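Local coordinates for rubber oxygenase (Streptomyces sp., PDB 5O1L), which cleaves poly(cis-1,4-isoprene), the polymer of natural and synthetic rubber, by adding dioxygen across its double bonds with a non-covalently bound b-type heme, at residues Glu58-Leu63 against Ala200-Leu205; Lys80-Asn85 against Thr190-Arg195; Tyr173-Leu178 against His259-Ser264; Asp179-Leu182 against Ser186-Val189. All blocks are in the same frame, centred on the assembly; numbering follows the deposited sequence. Where two conformers were deposited one is given.

Overall arrangement
Three of the four contacts share helix 187-204: interaction 4 forms at its N-terminal end, interaction 2 in its first half, and interaction 1 at its C-terminal end, close to His198, the inferred axial ligand of the heme iron. Interactions 1 and 2 lie about 17 Å apart, centre to centre, and are joined by a salt bridge, Glu58 OE1 to Arg195 NH2 at 2.9 Å. Asn85 ties interaction 2 to interaction 4, 9 Å away between centres, through Ala180 O and Leu182 O. Interaction 3 brings in helix 251-267 and meets interaction 4 where Ser264 OG lies 2.7 Å from Tyr181 OH. Val201 and Thr194 touch the heme, and the Ile175 side chain comes within about 4 Å of it.

Interaction 1. Residues Glu58-Leu63 against Ala200-Leu205; sequences EADPVL and AVRHLL
Arg202 NH1 donates to Asp60 OD1 at 2.8 Å in a salt bridge between helix 59-68 and helix 187-204. The acceptor uses its syn lone pair, on the side of its sister oxygen, but the fit is not that of a flat two-pronged pair: the carboxylate and guanidinium planes are turned 53° apart, and OD1 sits at the edge of the guanidinium, tilted 18° out of its plane. The N-H...O angle is 145°. With its chain extended from CG to NE, Arg202 crosses the aspartate at about a right angle, and its CD passes 3.6 Å from Asp60 OD2. That second oxygen accepts from the backbone N of Asp56, just ahead of the helix, which would limit rotation of the carboxylate, while Arg202 NH2 is bonded to Ile222 O, so the buried guanidinium is gripped from two parts of the chain. The contact is a helix-helix packing in an all-helical fold, near the heme: Arg202 lies about 4 Å, side chain to side chain, from His198, and its neighbour Val201 touches the porphyrin. One turn along helix 59-68, Leu63 points toward the partner helix, where the backbones come closest, its CA 5.5 Å from Ala200 CA. Leu63 CB reaches the backbone N of Ala200 at 4.0 Å, and the leucine also packs on Met196 and Ala199 of the same helix.

Interaction 2. Residues Lys80-Asn85 against Thr190-Arg195; sequences KQWTRN and TAVKTR. With HEM (protoporphyrin IX containing Fe), chain C.
Trp82 and Lys193 run past each other in opposite directions, the indole directed toward helix 187-204 and the lysine stretched out toward the loop that carries the tryptophan. Lys193 is fully extended beyond CG, which brings NZ 2.9 Å from Trp82 O; the C=O...N angle of 163° places the ammonium nearly in line with the carbonyl. Its CE lies obliquely beside the indole, 4.0 Å from Trp82 CE3. Val192 meets the same ring differently, crossing at about a right angle: CG1 reaches the edge of the six-membered ring, near its plane, 4.1 Å from Trp82 CZ3. The indole swings to this position because its CG is anti to the backbone N (chi1 -172°). Since Lys193 NZ also bonds Leu79 O, a methionine in its place would probably leave two backbone carbonyls, Leu79 O at the end of helix 72-79 and Trp82 O in the loop, without their charged donor. On the heme side of the helix, Thr194 rests CG2 3.4 Å from HEM C4A, and its OG1 donates to Thr190 O. The loop, between helix 72-79 and helix 95-104, is thus laid against helix 187-204, with Met101 of helix 95-104 touching both Trp82 and Val192.

Interaction 3. Residues Tyr173-Leu178 against His259-Ser264; sequences YDIGDL and HVWQVS
The 173-178 loop makes a type I beta turn from Asp174 to Asp177, and its second residue, Ile175, approaches helix 251-267 with its CA 6.8 Å from that of Ser264. Nearly all of the contact is made by the isoleucine, whose branches touch three residues of one helical face. CG2, anti to the backbone N, lies over the face of the Trp261 indole, 3.7 Å from the centroid of the six-membered ring and only 16° off its normal, a CH-pi contact. CD1, on the other branch, reaches the far rim of that ring, 3.5 Å from Trp261 CZ3. The same CG2 packs 3.8 Å from Val260 CG1 and 3.4 Å from Ser264 OG, so that this methyl is enclosed by tryptophan, valine and serine. Val260 CG1 also rests 3.5 Å from Ile175 O. This is apolar packing of a loop onto a helix within the catalytic domain, assigned to the globin clan, and it lies next to the cofactor: the Ile175 side chain is about 4 Å from the heme. The polar groups around it are paired elsewhere. Ser264 OG turns back to Val260 O, 2.8 Å away, on the opposite face of that carbonyl from Ser264 N, and it is also bonded to Tyr181 OH. Trp261 NE1 is bonded to Tyr134 OH, which would resist rotation of the indole, while the ring of Trp231, from helix 224-244, meets it edge-to-face.

Interaction 4. Residues Asp179-Leu182 against Ser186-Val189; sequences DAYL and SMIV
The N-terminal end of helix 187-204 is met here by the type I beta turn Asp179-Leu182, just ahead of it in sequence. Met187 N donates to Ala180 O at 2.9 Å, in the carbonyl plane and on a lone pair, with an N-H...O angle of 150°. Behind this bond the methyl of Ala180 lies 3.7 Å from Met187 CB. Tyr181 and Met187 run side by side, pointing the same way: Met187 CB sits over one face of the phenol, offset toward the rim, and Met187 CG comes 3.6 Å from Tyr181 CZ. The methionine is bent at chi2 (63°), carrying its sulfur away from the turn to Asp174 and Ile175. Ile188 takes the ring's edge instead, its CG1 near the ring plane and 3.8 Å from Tyr181 CD1. A leucine at Tyr181 would probably leave Ser264 OG without its hydroxyl partner and remove the flat face on which Met187 packs. Ala180 O also accepts from Asn85 ND2, whose OD1 takes the N-H of Ile188. On its other sides the tyrosine touches Leu116 of helix 113-125 and Val263 of helix 251-267, so the Tyr181 side chain packs among those two helices and the start of helix 187-204.

Interaction 1. Residues Glu58-Leu63 against Ala200-Leu205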
# COMPACT_ATOMS: atom_id res chain seq x y z
N GLU A 58 -4.09 7.86 19.66
CA GLU A 58 -2.85 8.46 20.11
C GLU A 58 -2.42 9.60 19.19
O GLU A 58 -2.00 10.65 19.67
CB GLU A 58 -1.70 7.45 20.19
CG GLU A 58 -1.94 6.36 21.23
CD GLU A 58 -0.99 5.17 21.12
OE1 GLU A 58 -0.34 4.94 20.08
OE2 GLU A 58 -0.89 4.39 22.07
N ALA A 59 -2.47 9.41 17.89
CA ALA A 59 -1.95 10.40 16.96
C ALA A 59 -2.92 11.56 16.68
O ALA A 59 -2.51 12.69 16.47
CB ALA A 59 -1.56 9.78 15.62
N ASP A 60 -4.20 11.30 16.65
CA ASP A 60 -5.15 12.27 16.15
C ASP A 60 -5.13 13.60 16.96
O ASP A 60 -5.02 14.65 16.34
CB ASP A 60 -6.55 11.66 16.01
CG ASP A 60 -6.66 10.63 14.86
OD1 ASP A 60 -5.82 10.64 13.96
OD2 ASP A 60 -7.65 9.86 14.90
N PRO A 61 -5.22 13.51 18.28
CA PRO A 61 -5.23 14.78 19.05
C PRO A 61 -3.89 15.51 18.99
O PRO A 61 -3.89 16.76 19.02
CB PRO A 61 -5.54 14.33 20.47
CG PRO A 61 -5.38 12.84 20.50
CD PRO A 61 -5.52 12.32 19.12
N VAL A 62 -2.80 14.78 18.89
CA VAL A 62 -1.48 15.39 18.78
C VAL A 62 -1.35 16.18 17.51
O VAL A 62 -0.90 17.37 17.50
CB VAL A 62 -0.35 14.38 18.98
CG1 VAL A 62 1.00 15.06 18.71
CG2 VAL A 62 -0.43 13.78 20.41
N LEU A 63 -1.68 15.58 16.38
CA LEU A 63 -1.59 16.27 15.12
C LEU A 63 -2.54 17.43 14.97
O LEU A 63 -2.19 18.45 14.37
CB LEU A 63 -1.67 15.30 13.93
CG LEU A 63 -0.31 14.76 13.48
CD1 LEU A 63 0.64 15.82 12.93
CD2 LEU A 63 0.34 13.96 14.57
N ALA A 200 -3.04 14.03 10.44
CA ALA A 200 -3.27 15.38 9.93
C ALA A 200 -4.45 15.41 8.99
O ALA A 200 -5.29 16.30 9.11
CB ALA A 200 -2.04 15.88 9.21
N VAL A 201 -4.52 14.46 8.06
CA VAL A 201 -5.64 14.35 7.13
C VAL A 201 -6.97 14.24 7.82
O VAL A 201 -7.97 14.78 7.34
CB VAL A 201 -5.40 13.21 6.12
CG1 VAL A 201 -6.61 12.94 5.24
CG2 VAL A 201 -4.18 13.59 5.26
N ARG A 202 -7.01 13.52 8.93
CA ARG A 202 -8.26 13.34 9.68
C ARG A 202 -8.74 14.67 10.25
O ARG A 202 -9.93 14.88 10.42
CB ARG A 202 -8.09 12.31 10.77
CG ARG A 202 -7.85 10.91 10.24
CD ARG A 202 -8.03 9.89 11.35
NE ARG A 202 -7.53 8.59 10.89
CZ ARG A 202 -6.30 8.18 11.11
NH1 ARG A 202 -5.39 8.83 11.84
NH2 ARG A 202 -5.91 7.03 10.48
N HIS A 203 -7.80 15.55 10.58
CA HIS A 203 -8.16 16.89 11.04
C HIS A 203 -8.55 17.80 9.86
O HIS A 203 -9.48 18.63 9.98
CB HIS A 203 -7.00 17.44 11.82
CG HIS A 203 -7.29 18.75 12.51
ND1 HIS A 203 -6.58 19.90 12.24
CD2 HIS A 203 -8.20 19.07 13.46
CE1 HIS A 203 -7.06 20.88 12.99
NE2 HIS A 203 -8.06 20.42 13.71
N LEU A 204 -7.92 17.64 8.71
CA LEU A 204 -8.08 18.54 7.56
C LEU A 204 -9.25 18.23 6.67
O LEU A 204 -10.02 19.13 6.31
CB LEU A 204 -6.80 18.58 6.71
CG LEU A 204 -5.67 19.18 7.53
CD1 LEU A 204 -4.35 18.98 6.83
CD2 LEU A 204 -5.90 20.67 7.78
N LEU A 205 -9.42 16.97 6.24
CA LEU A 205 -10.40 16.65 5.22
C LEU A 205 -11.84 17.00 5.65
O LEU A 205 -12.61 17.38 4.77
CB LEU A 205 -10.33 15.19 4.75
CG LEU A 205 -9.44 14.92 3.57
CD1 LEU A 205 -9.41 13.41 3.23
CD2 LEU A 205 -9.76 15.70 2.29

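Interaction 2. Residues Lys80-Asn85 against Thr190-Arg195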
# COMPACT_ATOMS: atom_id res chain seq x y z
N LYS A 80 12.59 16.60 8.52
CA LYS A 80 13.38 16.37 7.33
C LYS A 80 14.70 15.74 7.70
O LYS A 80 15.23 15.01 6.92
CB LYS A 80 13.64 17.69 6.58
CG LYS A 80 13.55 17.63 5.08
CD LYS A 80 13.47 19.04 4.50
CE LYS A 80 14.81 19.77 4.67
NZ LYS A 80 15.05 20.83 3.64
N GLN A 81 15.21 16.04 8.89
CA GLN A 81 16.47 15.54 9.38
C GLN A 81 16.41 14.12 9.96
O GLN A 81 17.43 13.56 10.22
CB GLN A 81 17.01 16.46 10.50
CG GLN A 81 17.22 17.92 10.07
CD GLN A 81 17.69 18.77 11.25
OE1 GLN A 81 16.91 19.13 12.14
NE2 GLN A 81 18.96 19.15 11.24
N TRP A 82 15.23 13.58 10.15
CA TRP A 82 15.04 12.26 10.76
C TRP A 82 14.80 11.25 9.64
O TRP A 82 13.77 11.28 9.05
CB TRP A 82 13.86 12.32 11.75
CG TRP A 82 13.73 11.03 12.55
CD1 TRP A 82 14.74 10.41 13.22
CD2 TRP A 82 12.55 10.22 12.72
NE1 TRP A 82 14.27 9.26 13.83
CE2 TRP A 82 12.94 9.12 13.53
CE3 TRP A 82 11.24 10.35 12.35
CZ2 TRP A 82 12.04 8.14 13.92
CZ3 TRP A 82 10.35 9.36 12.72
CH2 TRP A 82 10.75 8.27 13.50
N THR A 83 15.81 10.49 9.29
CA THR A 83 15.80 9.69 8.05
C THR A 83 16.13 8.23 8.26
O THR A 83 15.84 7.48 7.35
CB THR A 83 16.74 10.24 7.00
OG1 THR A 83 18.09 10.09 7.47
CG2 THR A 83 16.45 11.69 6.74
N ARG A 84 16.62 7.81 9.39
CA ARG A 84 17.04 6.42 9.54
C ARG A 84 16.50 5.85 10.83
O ARG A 84 16.27 6.53 11.83
CB ARG A 84 18.58 6.29 9.66
CG ARG A 84 19.52 6.50 8.50
CD ARG A 84 20.97 6.32 9.04
NE ARG A 84 21.19 5.03 9.72
CZ ARG A 84 22.39 4.47 9.86
NH1 ARG A 84 23.48 5.16 9.50
NH2 ARG A 84 22.51 3.31 10.49
N ASN A 85 16.22 4.53 10.81
CA ASN A 85 15.58 3.86 11.89
C ASN A 85 16.30 3.96 13.25
O ASN A 85 15.65 3.98 14.24
CB ASN A 85 15.44 2.34 11.54
CG ASN A 85 14.41 2.05 10.48
OD1 ASN A 85 13.53 2.83 10.16
ND2 ASN A 85 14.51 0.83 9.94
N THR A 190 9.38 5.96 7.97
CA THR A 190 8.30 6.14 7.02
C THR A 190 6.98 5.84 7.67
O THR A 190 6.01 6.54 7.48
CB THR A 190 8.52 5.20 5.83
OG1 THR A 190 9.69 5.70 5.18
CG2 THR A 190 7.31 5.19 4.88
N ALA A 191 6.91 4.74 8.45
CA ALA A 191 5.66 4.41 9.11
C ALA A 191 5.19 5.46 10.09
O ALA A 191 3.98 5.81 10.14
CB ALA A 191 5.76 3.08 9.83
N VAL A 192 6.08 5.97 10.91
CA VAL A 192 5.73 6.96 11.90
C VAL A 192 5.30 8.29 11.18
O VAL A 192 4.27 8.88 11.53
CB VAL A 192 6.84 7.21 12.89
CG1 VAL A 192 6.54 8.44 13.74
CG2 VAL A 192 7.10 6.01 13.75
N LYS A 193 6.05 8.69 10.17
CA LYS A 193 5.65 9.88 9.42
C LYS A 193 4.31 9.68 8.75
O LYS A 193 3.50 10.60 8.72
CB LYS A 193 6.74 10.22 8.41
CG LYS A 193 8.02 10.77 9.07
CD LYS A 193 9.04 11.20 8.04
CE LYS A 193 10.29 11.72 8.72
NZ LYS A 193 11.29 12.19 7.74
N THR A 194 4.04 8.48 8.17
CA THR A 194 2.75 8.20 7.56
C THR A 194 1.64 8.27 8.55
O THR A 194 0.56 8.81 8.27
CB THR A 194 2.80 6.84 6.83
OG1 THR A 194 3.85 6.83 5.84
CG2 THR A 194 1.41 6.49 6.26
N ARG A 195 1.85 7.67 9.73
CA ARG A 195 0.85 7.75 10.78
C ARG A 195 0.49 9.20 11.11
O ARG A 195 -0.67 9.56 11.30
CB ARG A 195 1.37 6.97 11.97
CG ARG A 195 0.47 6.79 13.10
CD ARG A 195 1.00 5.77 14.04
NE ARG A 195 0.09 5.79 15.11
CZ ARG A 195 0.27 5.29 16.30
NH1 ARG A 195 1.40 4.75 16.59
NH2 ARG A 195 -0.68 5.41 17.22
CHA HEM C . -0.61 9.74 2.82
CHB HEM C . 0.60 5.15 3.02
CHC HEM C . -3.97 3.98 3.82
CHD HEM C . -5.23 8.42 2.59
C1A HEM C . 0.07 8.57 2.87
C2A HEM C . 1.51 8.53 2.76
C3A HEM C . 1.84 7.23 2.77
C4A HEM C . 0.69 6.48 2.94
CMA HEM C . 3.26 6.73 2.64
CAA HEM C . 2.49 9.71 2.61
CBA HEM C . 2.58 10.14 1.14
CGA HEM C . 3.82 10.94 0.93
O1A HEM C . 3.70 12.12 1.30
O2A HEM C . 4.87 10.39 0.43
C1B HEM C . -0.55 4.43 3.30
C2B HEM C . -0.54 3.02 3.47
C3B HEM C . -1.78 2.64 3.72
C4B HEM C . -2.61 3.84 3.67
CMB HEM C . 0.66 2.09 3.41
CAB HEM C . -2.43 1.40 4.07
CBB HEM C . -1.81 0.12 4.23
C1C HEM C . -4.74 5.10 3.56
C2C HEM C . -6.19 5.04 3.45
C3C HEM C . -6.51 6.32 3.12
C4C HEM C . -5.27 7.06 2.97
CMC HEM C . -7.07 3.87 3.77
CAC HEM C . -7.85 6.86 2.87
CBC HEM C . -9.11 6.30 3.08
C1D HEM C . -4.07 9.15 2.54
C2D HEM C . -4.03 10.61 2.30
C3D HEM C . -2.76 10.99 2.35
C4D HEM C . -1.99 9.79 2.67
CMD HEM C . -5.25 11.39 1.96
CAD HEM C . -2.20 12.42 2.12
CBD HEM C . -1.99 12.58 0.62
CGD HEM C . -1.51 14.02 0.36
O1D HEM C . -0.38 14.14 -0.15
O2D HEM C . -2.19 15.04 0.62
NA HEM C . -0.42 7.31 3.01
NB HEM C . -1.82 4.84 3.40
NC HEM C . -4.18 6.31 3.24
ND HEM C . -2.82 8.72 2.84
FE HEM C . -2.32 6.81 3.15

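Interaction 3. Residues Tyr173-Leu178 against His259-Ser264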
# COMPACT_ATOMS: atom_id res chain seq x y z
N TYR A 173 6.34 -0.42 -1.92
CA TYR A 173 7.78 -0.43 -2.10
C TYR A 173 8.59 -0.16 -0.87
O TYR A 173 9.59 -0.81 -0.66
CB TYR A 173 8.17 0.57 -3.23
CG TYR A 173 7.96 0.11 -4.64
CD1 TYR A 173 6.73 -0.06 -5.18
CD2 TYR A 173 9.05 -0.16 -5.44
CE1 TYR A 173 6.52 -0.47 -6.49
CE2 TYR A 173 8.87 -0.63 -6.73
CZ TYR A 173 7.64 -0.75 -7.24
OH TYR A 173 7.41 -1.18 -8.56
N ASP A 174 8.16 0.78 -0.05
CA ASP A 174 8.91 1.06 1.17
C ASP A 174 8.75 -0.10 2.18
O ASP A 174 9.74 -0.50 2.80
CB ASP A 174 8.56 2.37 1.77
CG ASP A 174 9.14 3.56 0.93
OD1 ASP A 174 10.12 3.36 0.13
OD2 ASP A 174 8.54 4.62 1.01
N ILE A 175 7.52 -0.61 2.29
CA ILE A 175 7.34 -1.73 3.20
C ILE A 175 8.17 -2.93 2.80
O ILE A 175 8.68 -3.65 3.64
CB ILE A 175 5.81 -2.02 3.27
CG1 ILE A 175 5.10 -0.95 4.10
CG2 ILE A 175 5.53 -3.42 3.83
CD1 ILE A 175 3.61 -0.78 3.84
N GLY A 176 8.29 -3.16 1.50
CA GLY A 176 9.06 -4.26 0.96
C GLY A 176 10.51 -3.99 0.73
O GLY A 176 11.18 -4.75 0.10
N ASP A 177 11.01 -2.90 1.28
CA ASP A 177 12.39 -2.54 1.11
C ASP A 177 13.32 -3.57 1.71
O ASP A 177 13.08 -4.16 2.77
CB ASP A 177 12.68 -1.17 1.74
CG ASP A 177 14.06 -0.67 1.46
OD1 ASP A 177 14.38 -0.25 0.32
OD2 ASP A 177 14.88 -0.70 2.38
N LEU A 178 14.46 -3.78 1.05
CA LEU A 178 15.42 -4.74 1.49
C LEU A 178 16.01 -4.54 2.87
O LEU A 178 16.39 -5.47 3.55
CB LEU A 178 16.56 -4.83 0.44
CG LEU A 178 17.50 -5.95 0.57
CD1 LEU A 178 16.92 -7.35 0.73
CD2 LEU A 178 18.48 -5.85 -0.67
N HIS A 259 4.37 -11.54 7.68
CA HIS A 259 4.94 -10.91 8.89
C HIS A 259 5.38 -9.51 8.63
O HIS A 259 5.11 -8.60 9.44
CB HIS A 259 6.02 -11.78 9.48
CG HIS A 259 6.44 -11.37 10.85
ND1 HIS A 259 5.56 -11.45 11.92
CD2 HIS A 259 7.58 -10.86 11.35
CE1 HIS A 259 6.19 -10.98 13.01
NE2 HIS A 259 7.40 -10.67 12.71
N VAL A 260 6.08 -9.28 7.53
CA VAL A 260 6.43 -7.88 7.17
C VAL A 260 5.21 -7.01 7.13
O VAL A 260 5.23 -5.88 7.65
CB VAL A 260 7.19 -7.86 5.84
CG1 VAL A 260 7.37 -6.44 5.33
CG2 VAL A 260 8.51 -8.55 5.89
N TRP A 261 4.15 -7.44 6.49
CA TRP A 261 2.91 -6.68 6.38
C TRP A 261 2.18 -6.55 7.68
O TRP A 261 1.56 -5.52 7.95
CB TRP A 261 2.05 -7.18 5.20
CG TRP A 261 2.60 -6.74 3.92
CD1 TRP A 261 3.52 -7.31 3.11
CD2 TRP A 261 2.30 -5.44 3.33
NE1 TRP A 261 3.81 -6.45 2.05
CE2 TRP A 261 3.04 -5.35 2.15
CE3 TRP A 261 1.48 -4.42 3.70
CZ2 TRP A 261 2.97 -4.21 1.32
CZ3 TRP A 261 1.36 -3.33 2.88
CH2 TRP A 261 2.15 -3.22 1.72
N GLN A 262 2.26 -7.52 8.57
CA GLN A 262 1.64 -7.41 9.88
C GLN A 262 2.36 -6.34 10.72
O GLN A 262 1.71 -5.48 11.30
CB GLN A 262 1.67 -8.76 10.61
CG GLN A 262 0.79 -9.89 10.06
CD GLN A 262 1.15 -11.22 10.65
OE1 GLN A 262 2.31 -11.54 10.92
NE2 GLN A 262 0.08 -12.01 10.84
N VAL A 263 3.70 -6.42 10.78
CA VAL A 263 4.43 -5.48 11.55
C VAL A 263 4.21 -4.10 10.96
O VAL A 263 4.01 -3.13 11.69
CB VAL A 263 5.90 -5.84 11.56
CG1 VAL A 263 6.78 -4.68 12.08
CG2 VAL A 263 6.15 -7.14 12.34
N SER A 264 4.18 -4.01 9.62
CA SER A 264 4.01 -2.67 9.02
C SER A 264 2.66 -2.09 9.34
O SER A 264 2.55 -0.89 9.60
CB SER A 264 4.22 -2.75 7.54
OG SER A 264 5.55 -3.17 7.21

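Interaction 4. Residues Asp179-Leu182 against Ser186-Val189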
# COMPACT_ATOMS: atom_id res chain seq x y z
N ASP A 179 16.02 -3.28 3.32
CA ASP A 179 16.55 -2.93 4.61
C ASP A 179 15.52 -2.43 5.61
O ASP A 179 15.84 -1.76 6.60
CB ASP A 179 17.59 -1.79 4.41
CG ASP A 179 18.62 -2.08 3.33
OD1 ASP A 179 19.45 -2.89 3.69
OD2 ASP A 179 18.45 -1.65 2.22
N ALA A 180 14.24 -2.66 5.28
CA ALA A 180 13.12 -1.93 5.90
C ALA A 180 13.27 -1.72 7.39
O ALA A 180 13.14 -0.56 7.85
CB ALA A 180 11.81 -2.63 5.59
N TYR A 181 13.49 -2.76 8.16
CA TYR A 181 13.50 -2.70 9.58
C TYR A 181 14.88 -2.86 10.21
O TYR A 181 15.00 -2.99 11.43
CB TYR A 181 12.46 -3.69 10.21
CG TYR A 181 11.04 -3.29 9.88
CD1 TYR A 181 10.47 -2.24 10.53
CD2 TYR A 181 10.31 -3.89 8.88
CE1 TYR A 181 9.18 -1.76 10.26
CE2 TYR A 181 8.98 -3.45 8.62
CZ TYR A 181 8.45 -2.36 9.32
OH TYR A 181 7.16 -1.97 9.05
N LEU A 182 15.93 -2.72 9.40
CA LEU A 182 17.31 -2.74 9.93
C LEU A 182 17.68 -1.39 10.48
O LEU A 182 17.08 -0.41 10.16
CB LEU A 182 18.22 -3.18 8.79
CG LEU A 182 17.96 -4.53 8.15
CD1 LEU A 182 18.95 -4.77 7.00
CD2 LEU A 182 17.97 -5.65 9.20
N SER A 186 14.76 2.51 6.81
CA SER A 186 13.95 3.65 7.05
C SER A 186 12.43 3.37 7.20
O SER A 186 11.65 4.30 7.33
CB SER A 186 14.17 4.71 5.96
OG SER A 186 13.78 4.24 4.72
N MET A 187 12.01 2.10 7.28
CA MET A 187 10.59 1.90 7.34
C MET A 187 9.97 2.32 8.62
O MET A 187 8.77 2.68 8.64
CB MET A 187 10.18 0.43 6.96
CG MET A 187 8.70 0.17 6.79
SD MET A 187 8.03 1.16 5.42
CE MET A 187 6.51 1.71 6.14
N ILE A 188 10.68 2.30 9.75
CA ILE A 188 10.06 2.84 10.95
C ILE A 188 9.81 4.35 10.83
O ILE A 188 8.75 4.83 11.16
CB ILE A 188 10.95 2.58 12.15
CG1 ILE A 188 11.10 1.06 12.36
CG2 ILE A 188 10.36 3.29 13.39
CD1 ILE A 188 12.11 0.66 13.40
N VAL A 189 10.80 5.04 10.29
CA VAL A 189 10.67 6.46 9.98
C VAL A 189 9.47 6.71 9.08
O VAL A 189 8.62 7.54 9.41
CB VAL A 189 11.95 7.01 9.41
CG1 VAL A 189 11.80 8.45 9.04
CG2 VAL A 189 13.09 6.76 10.38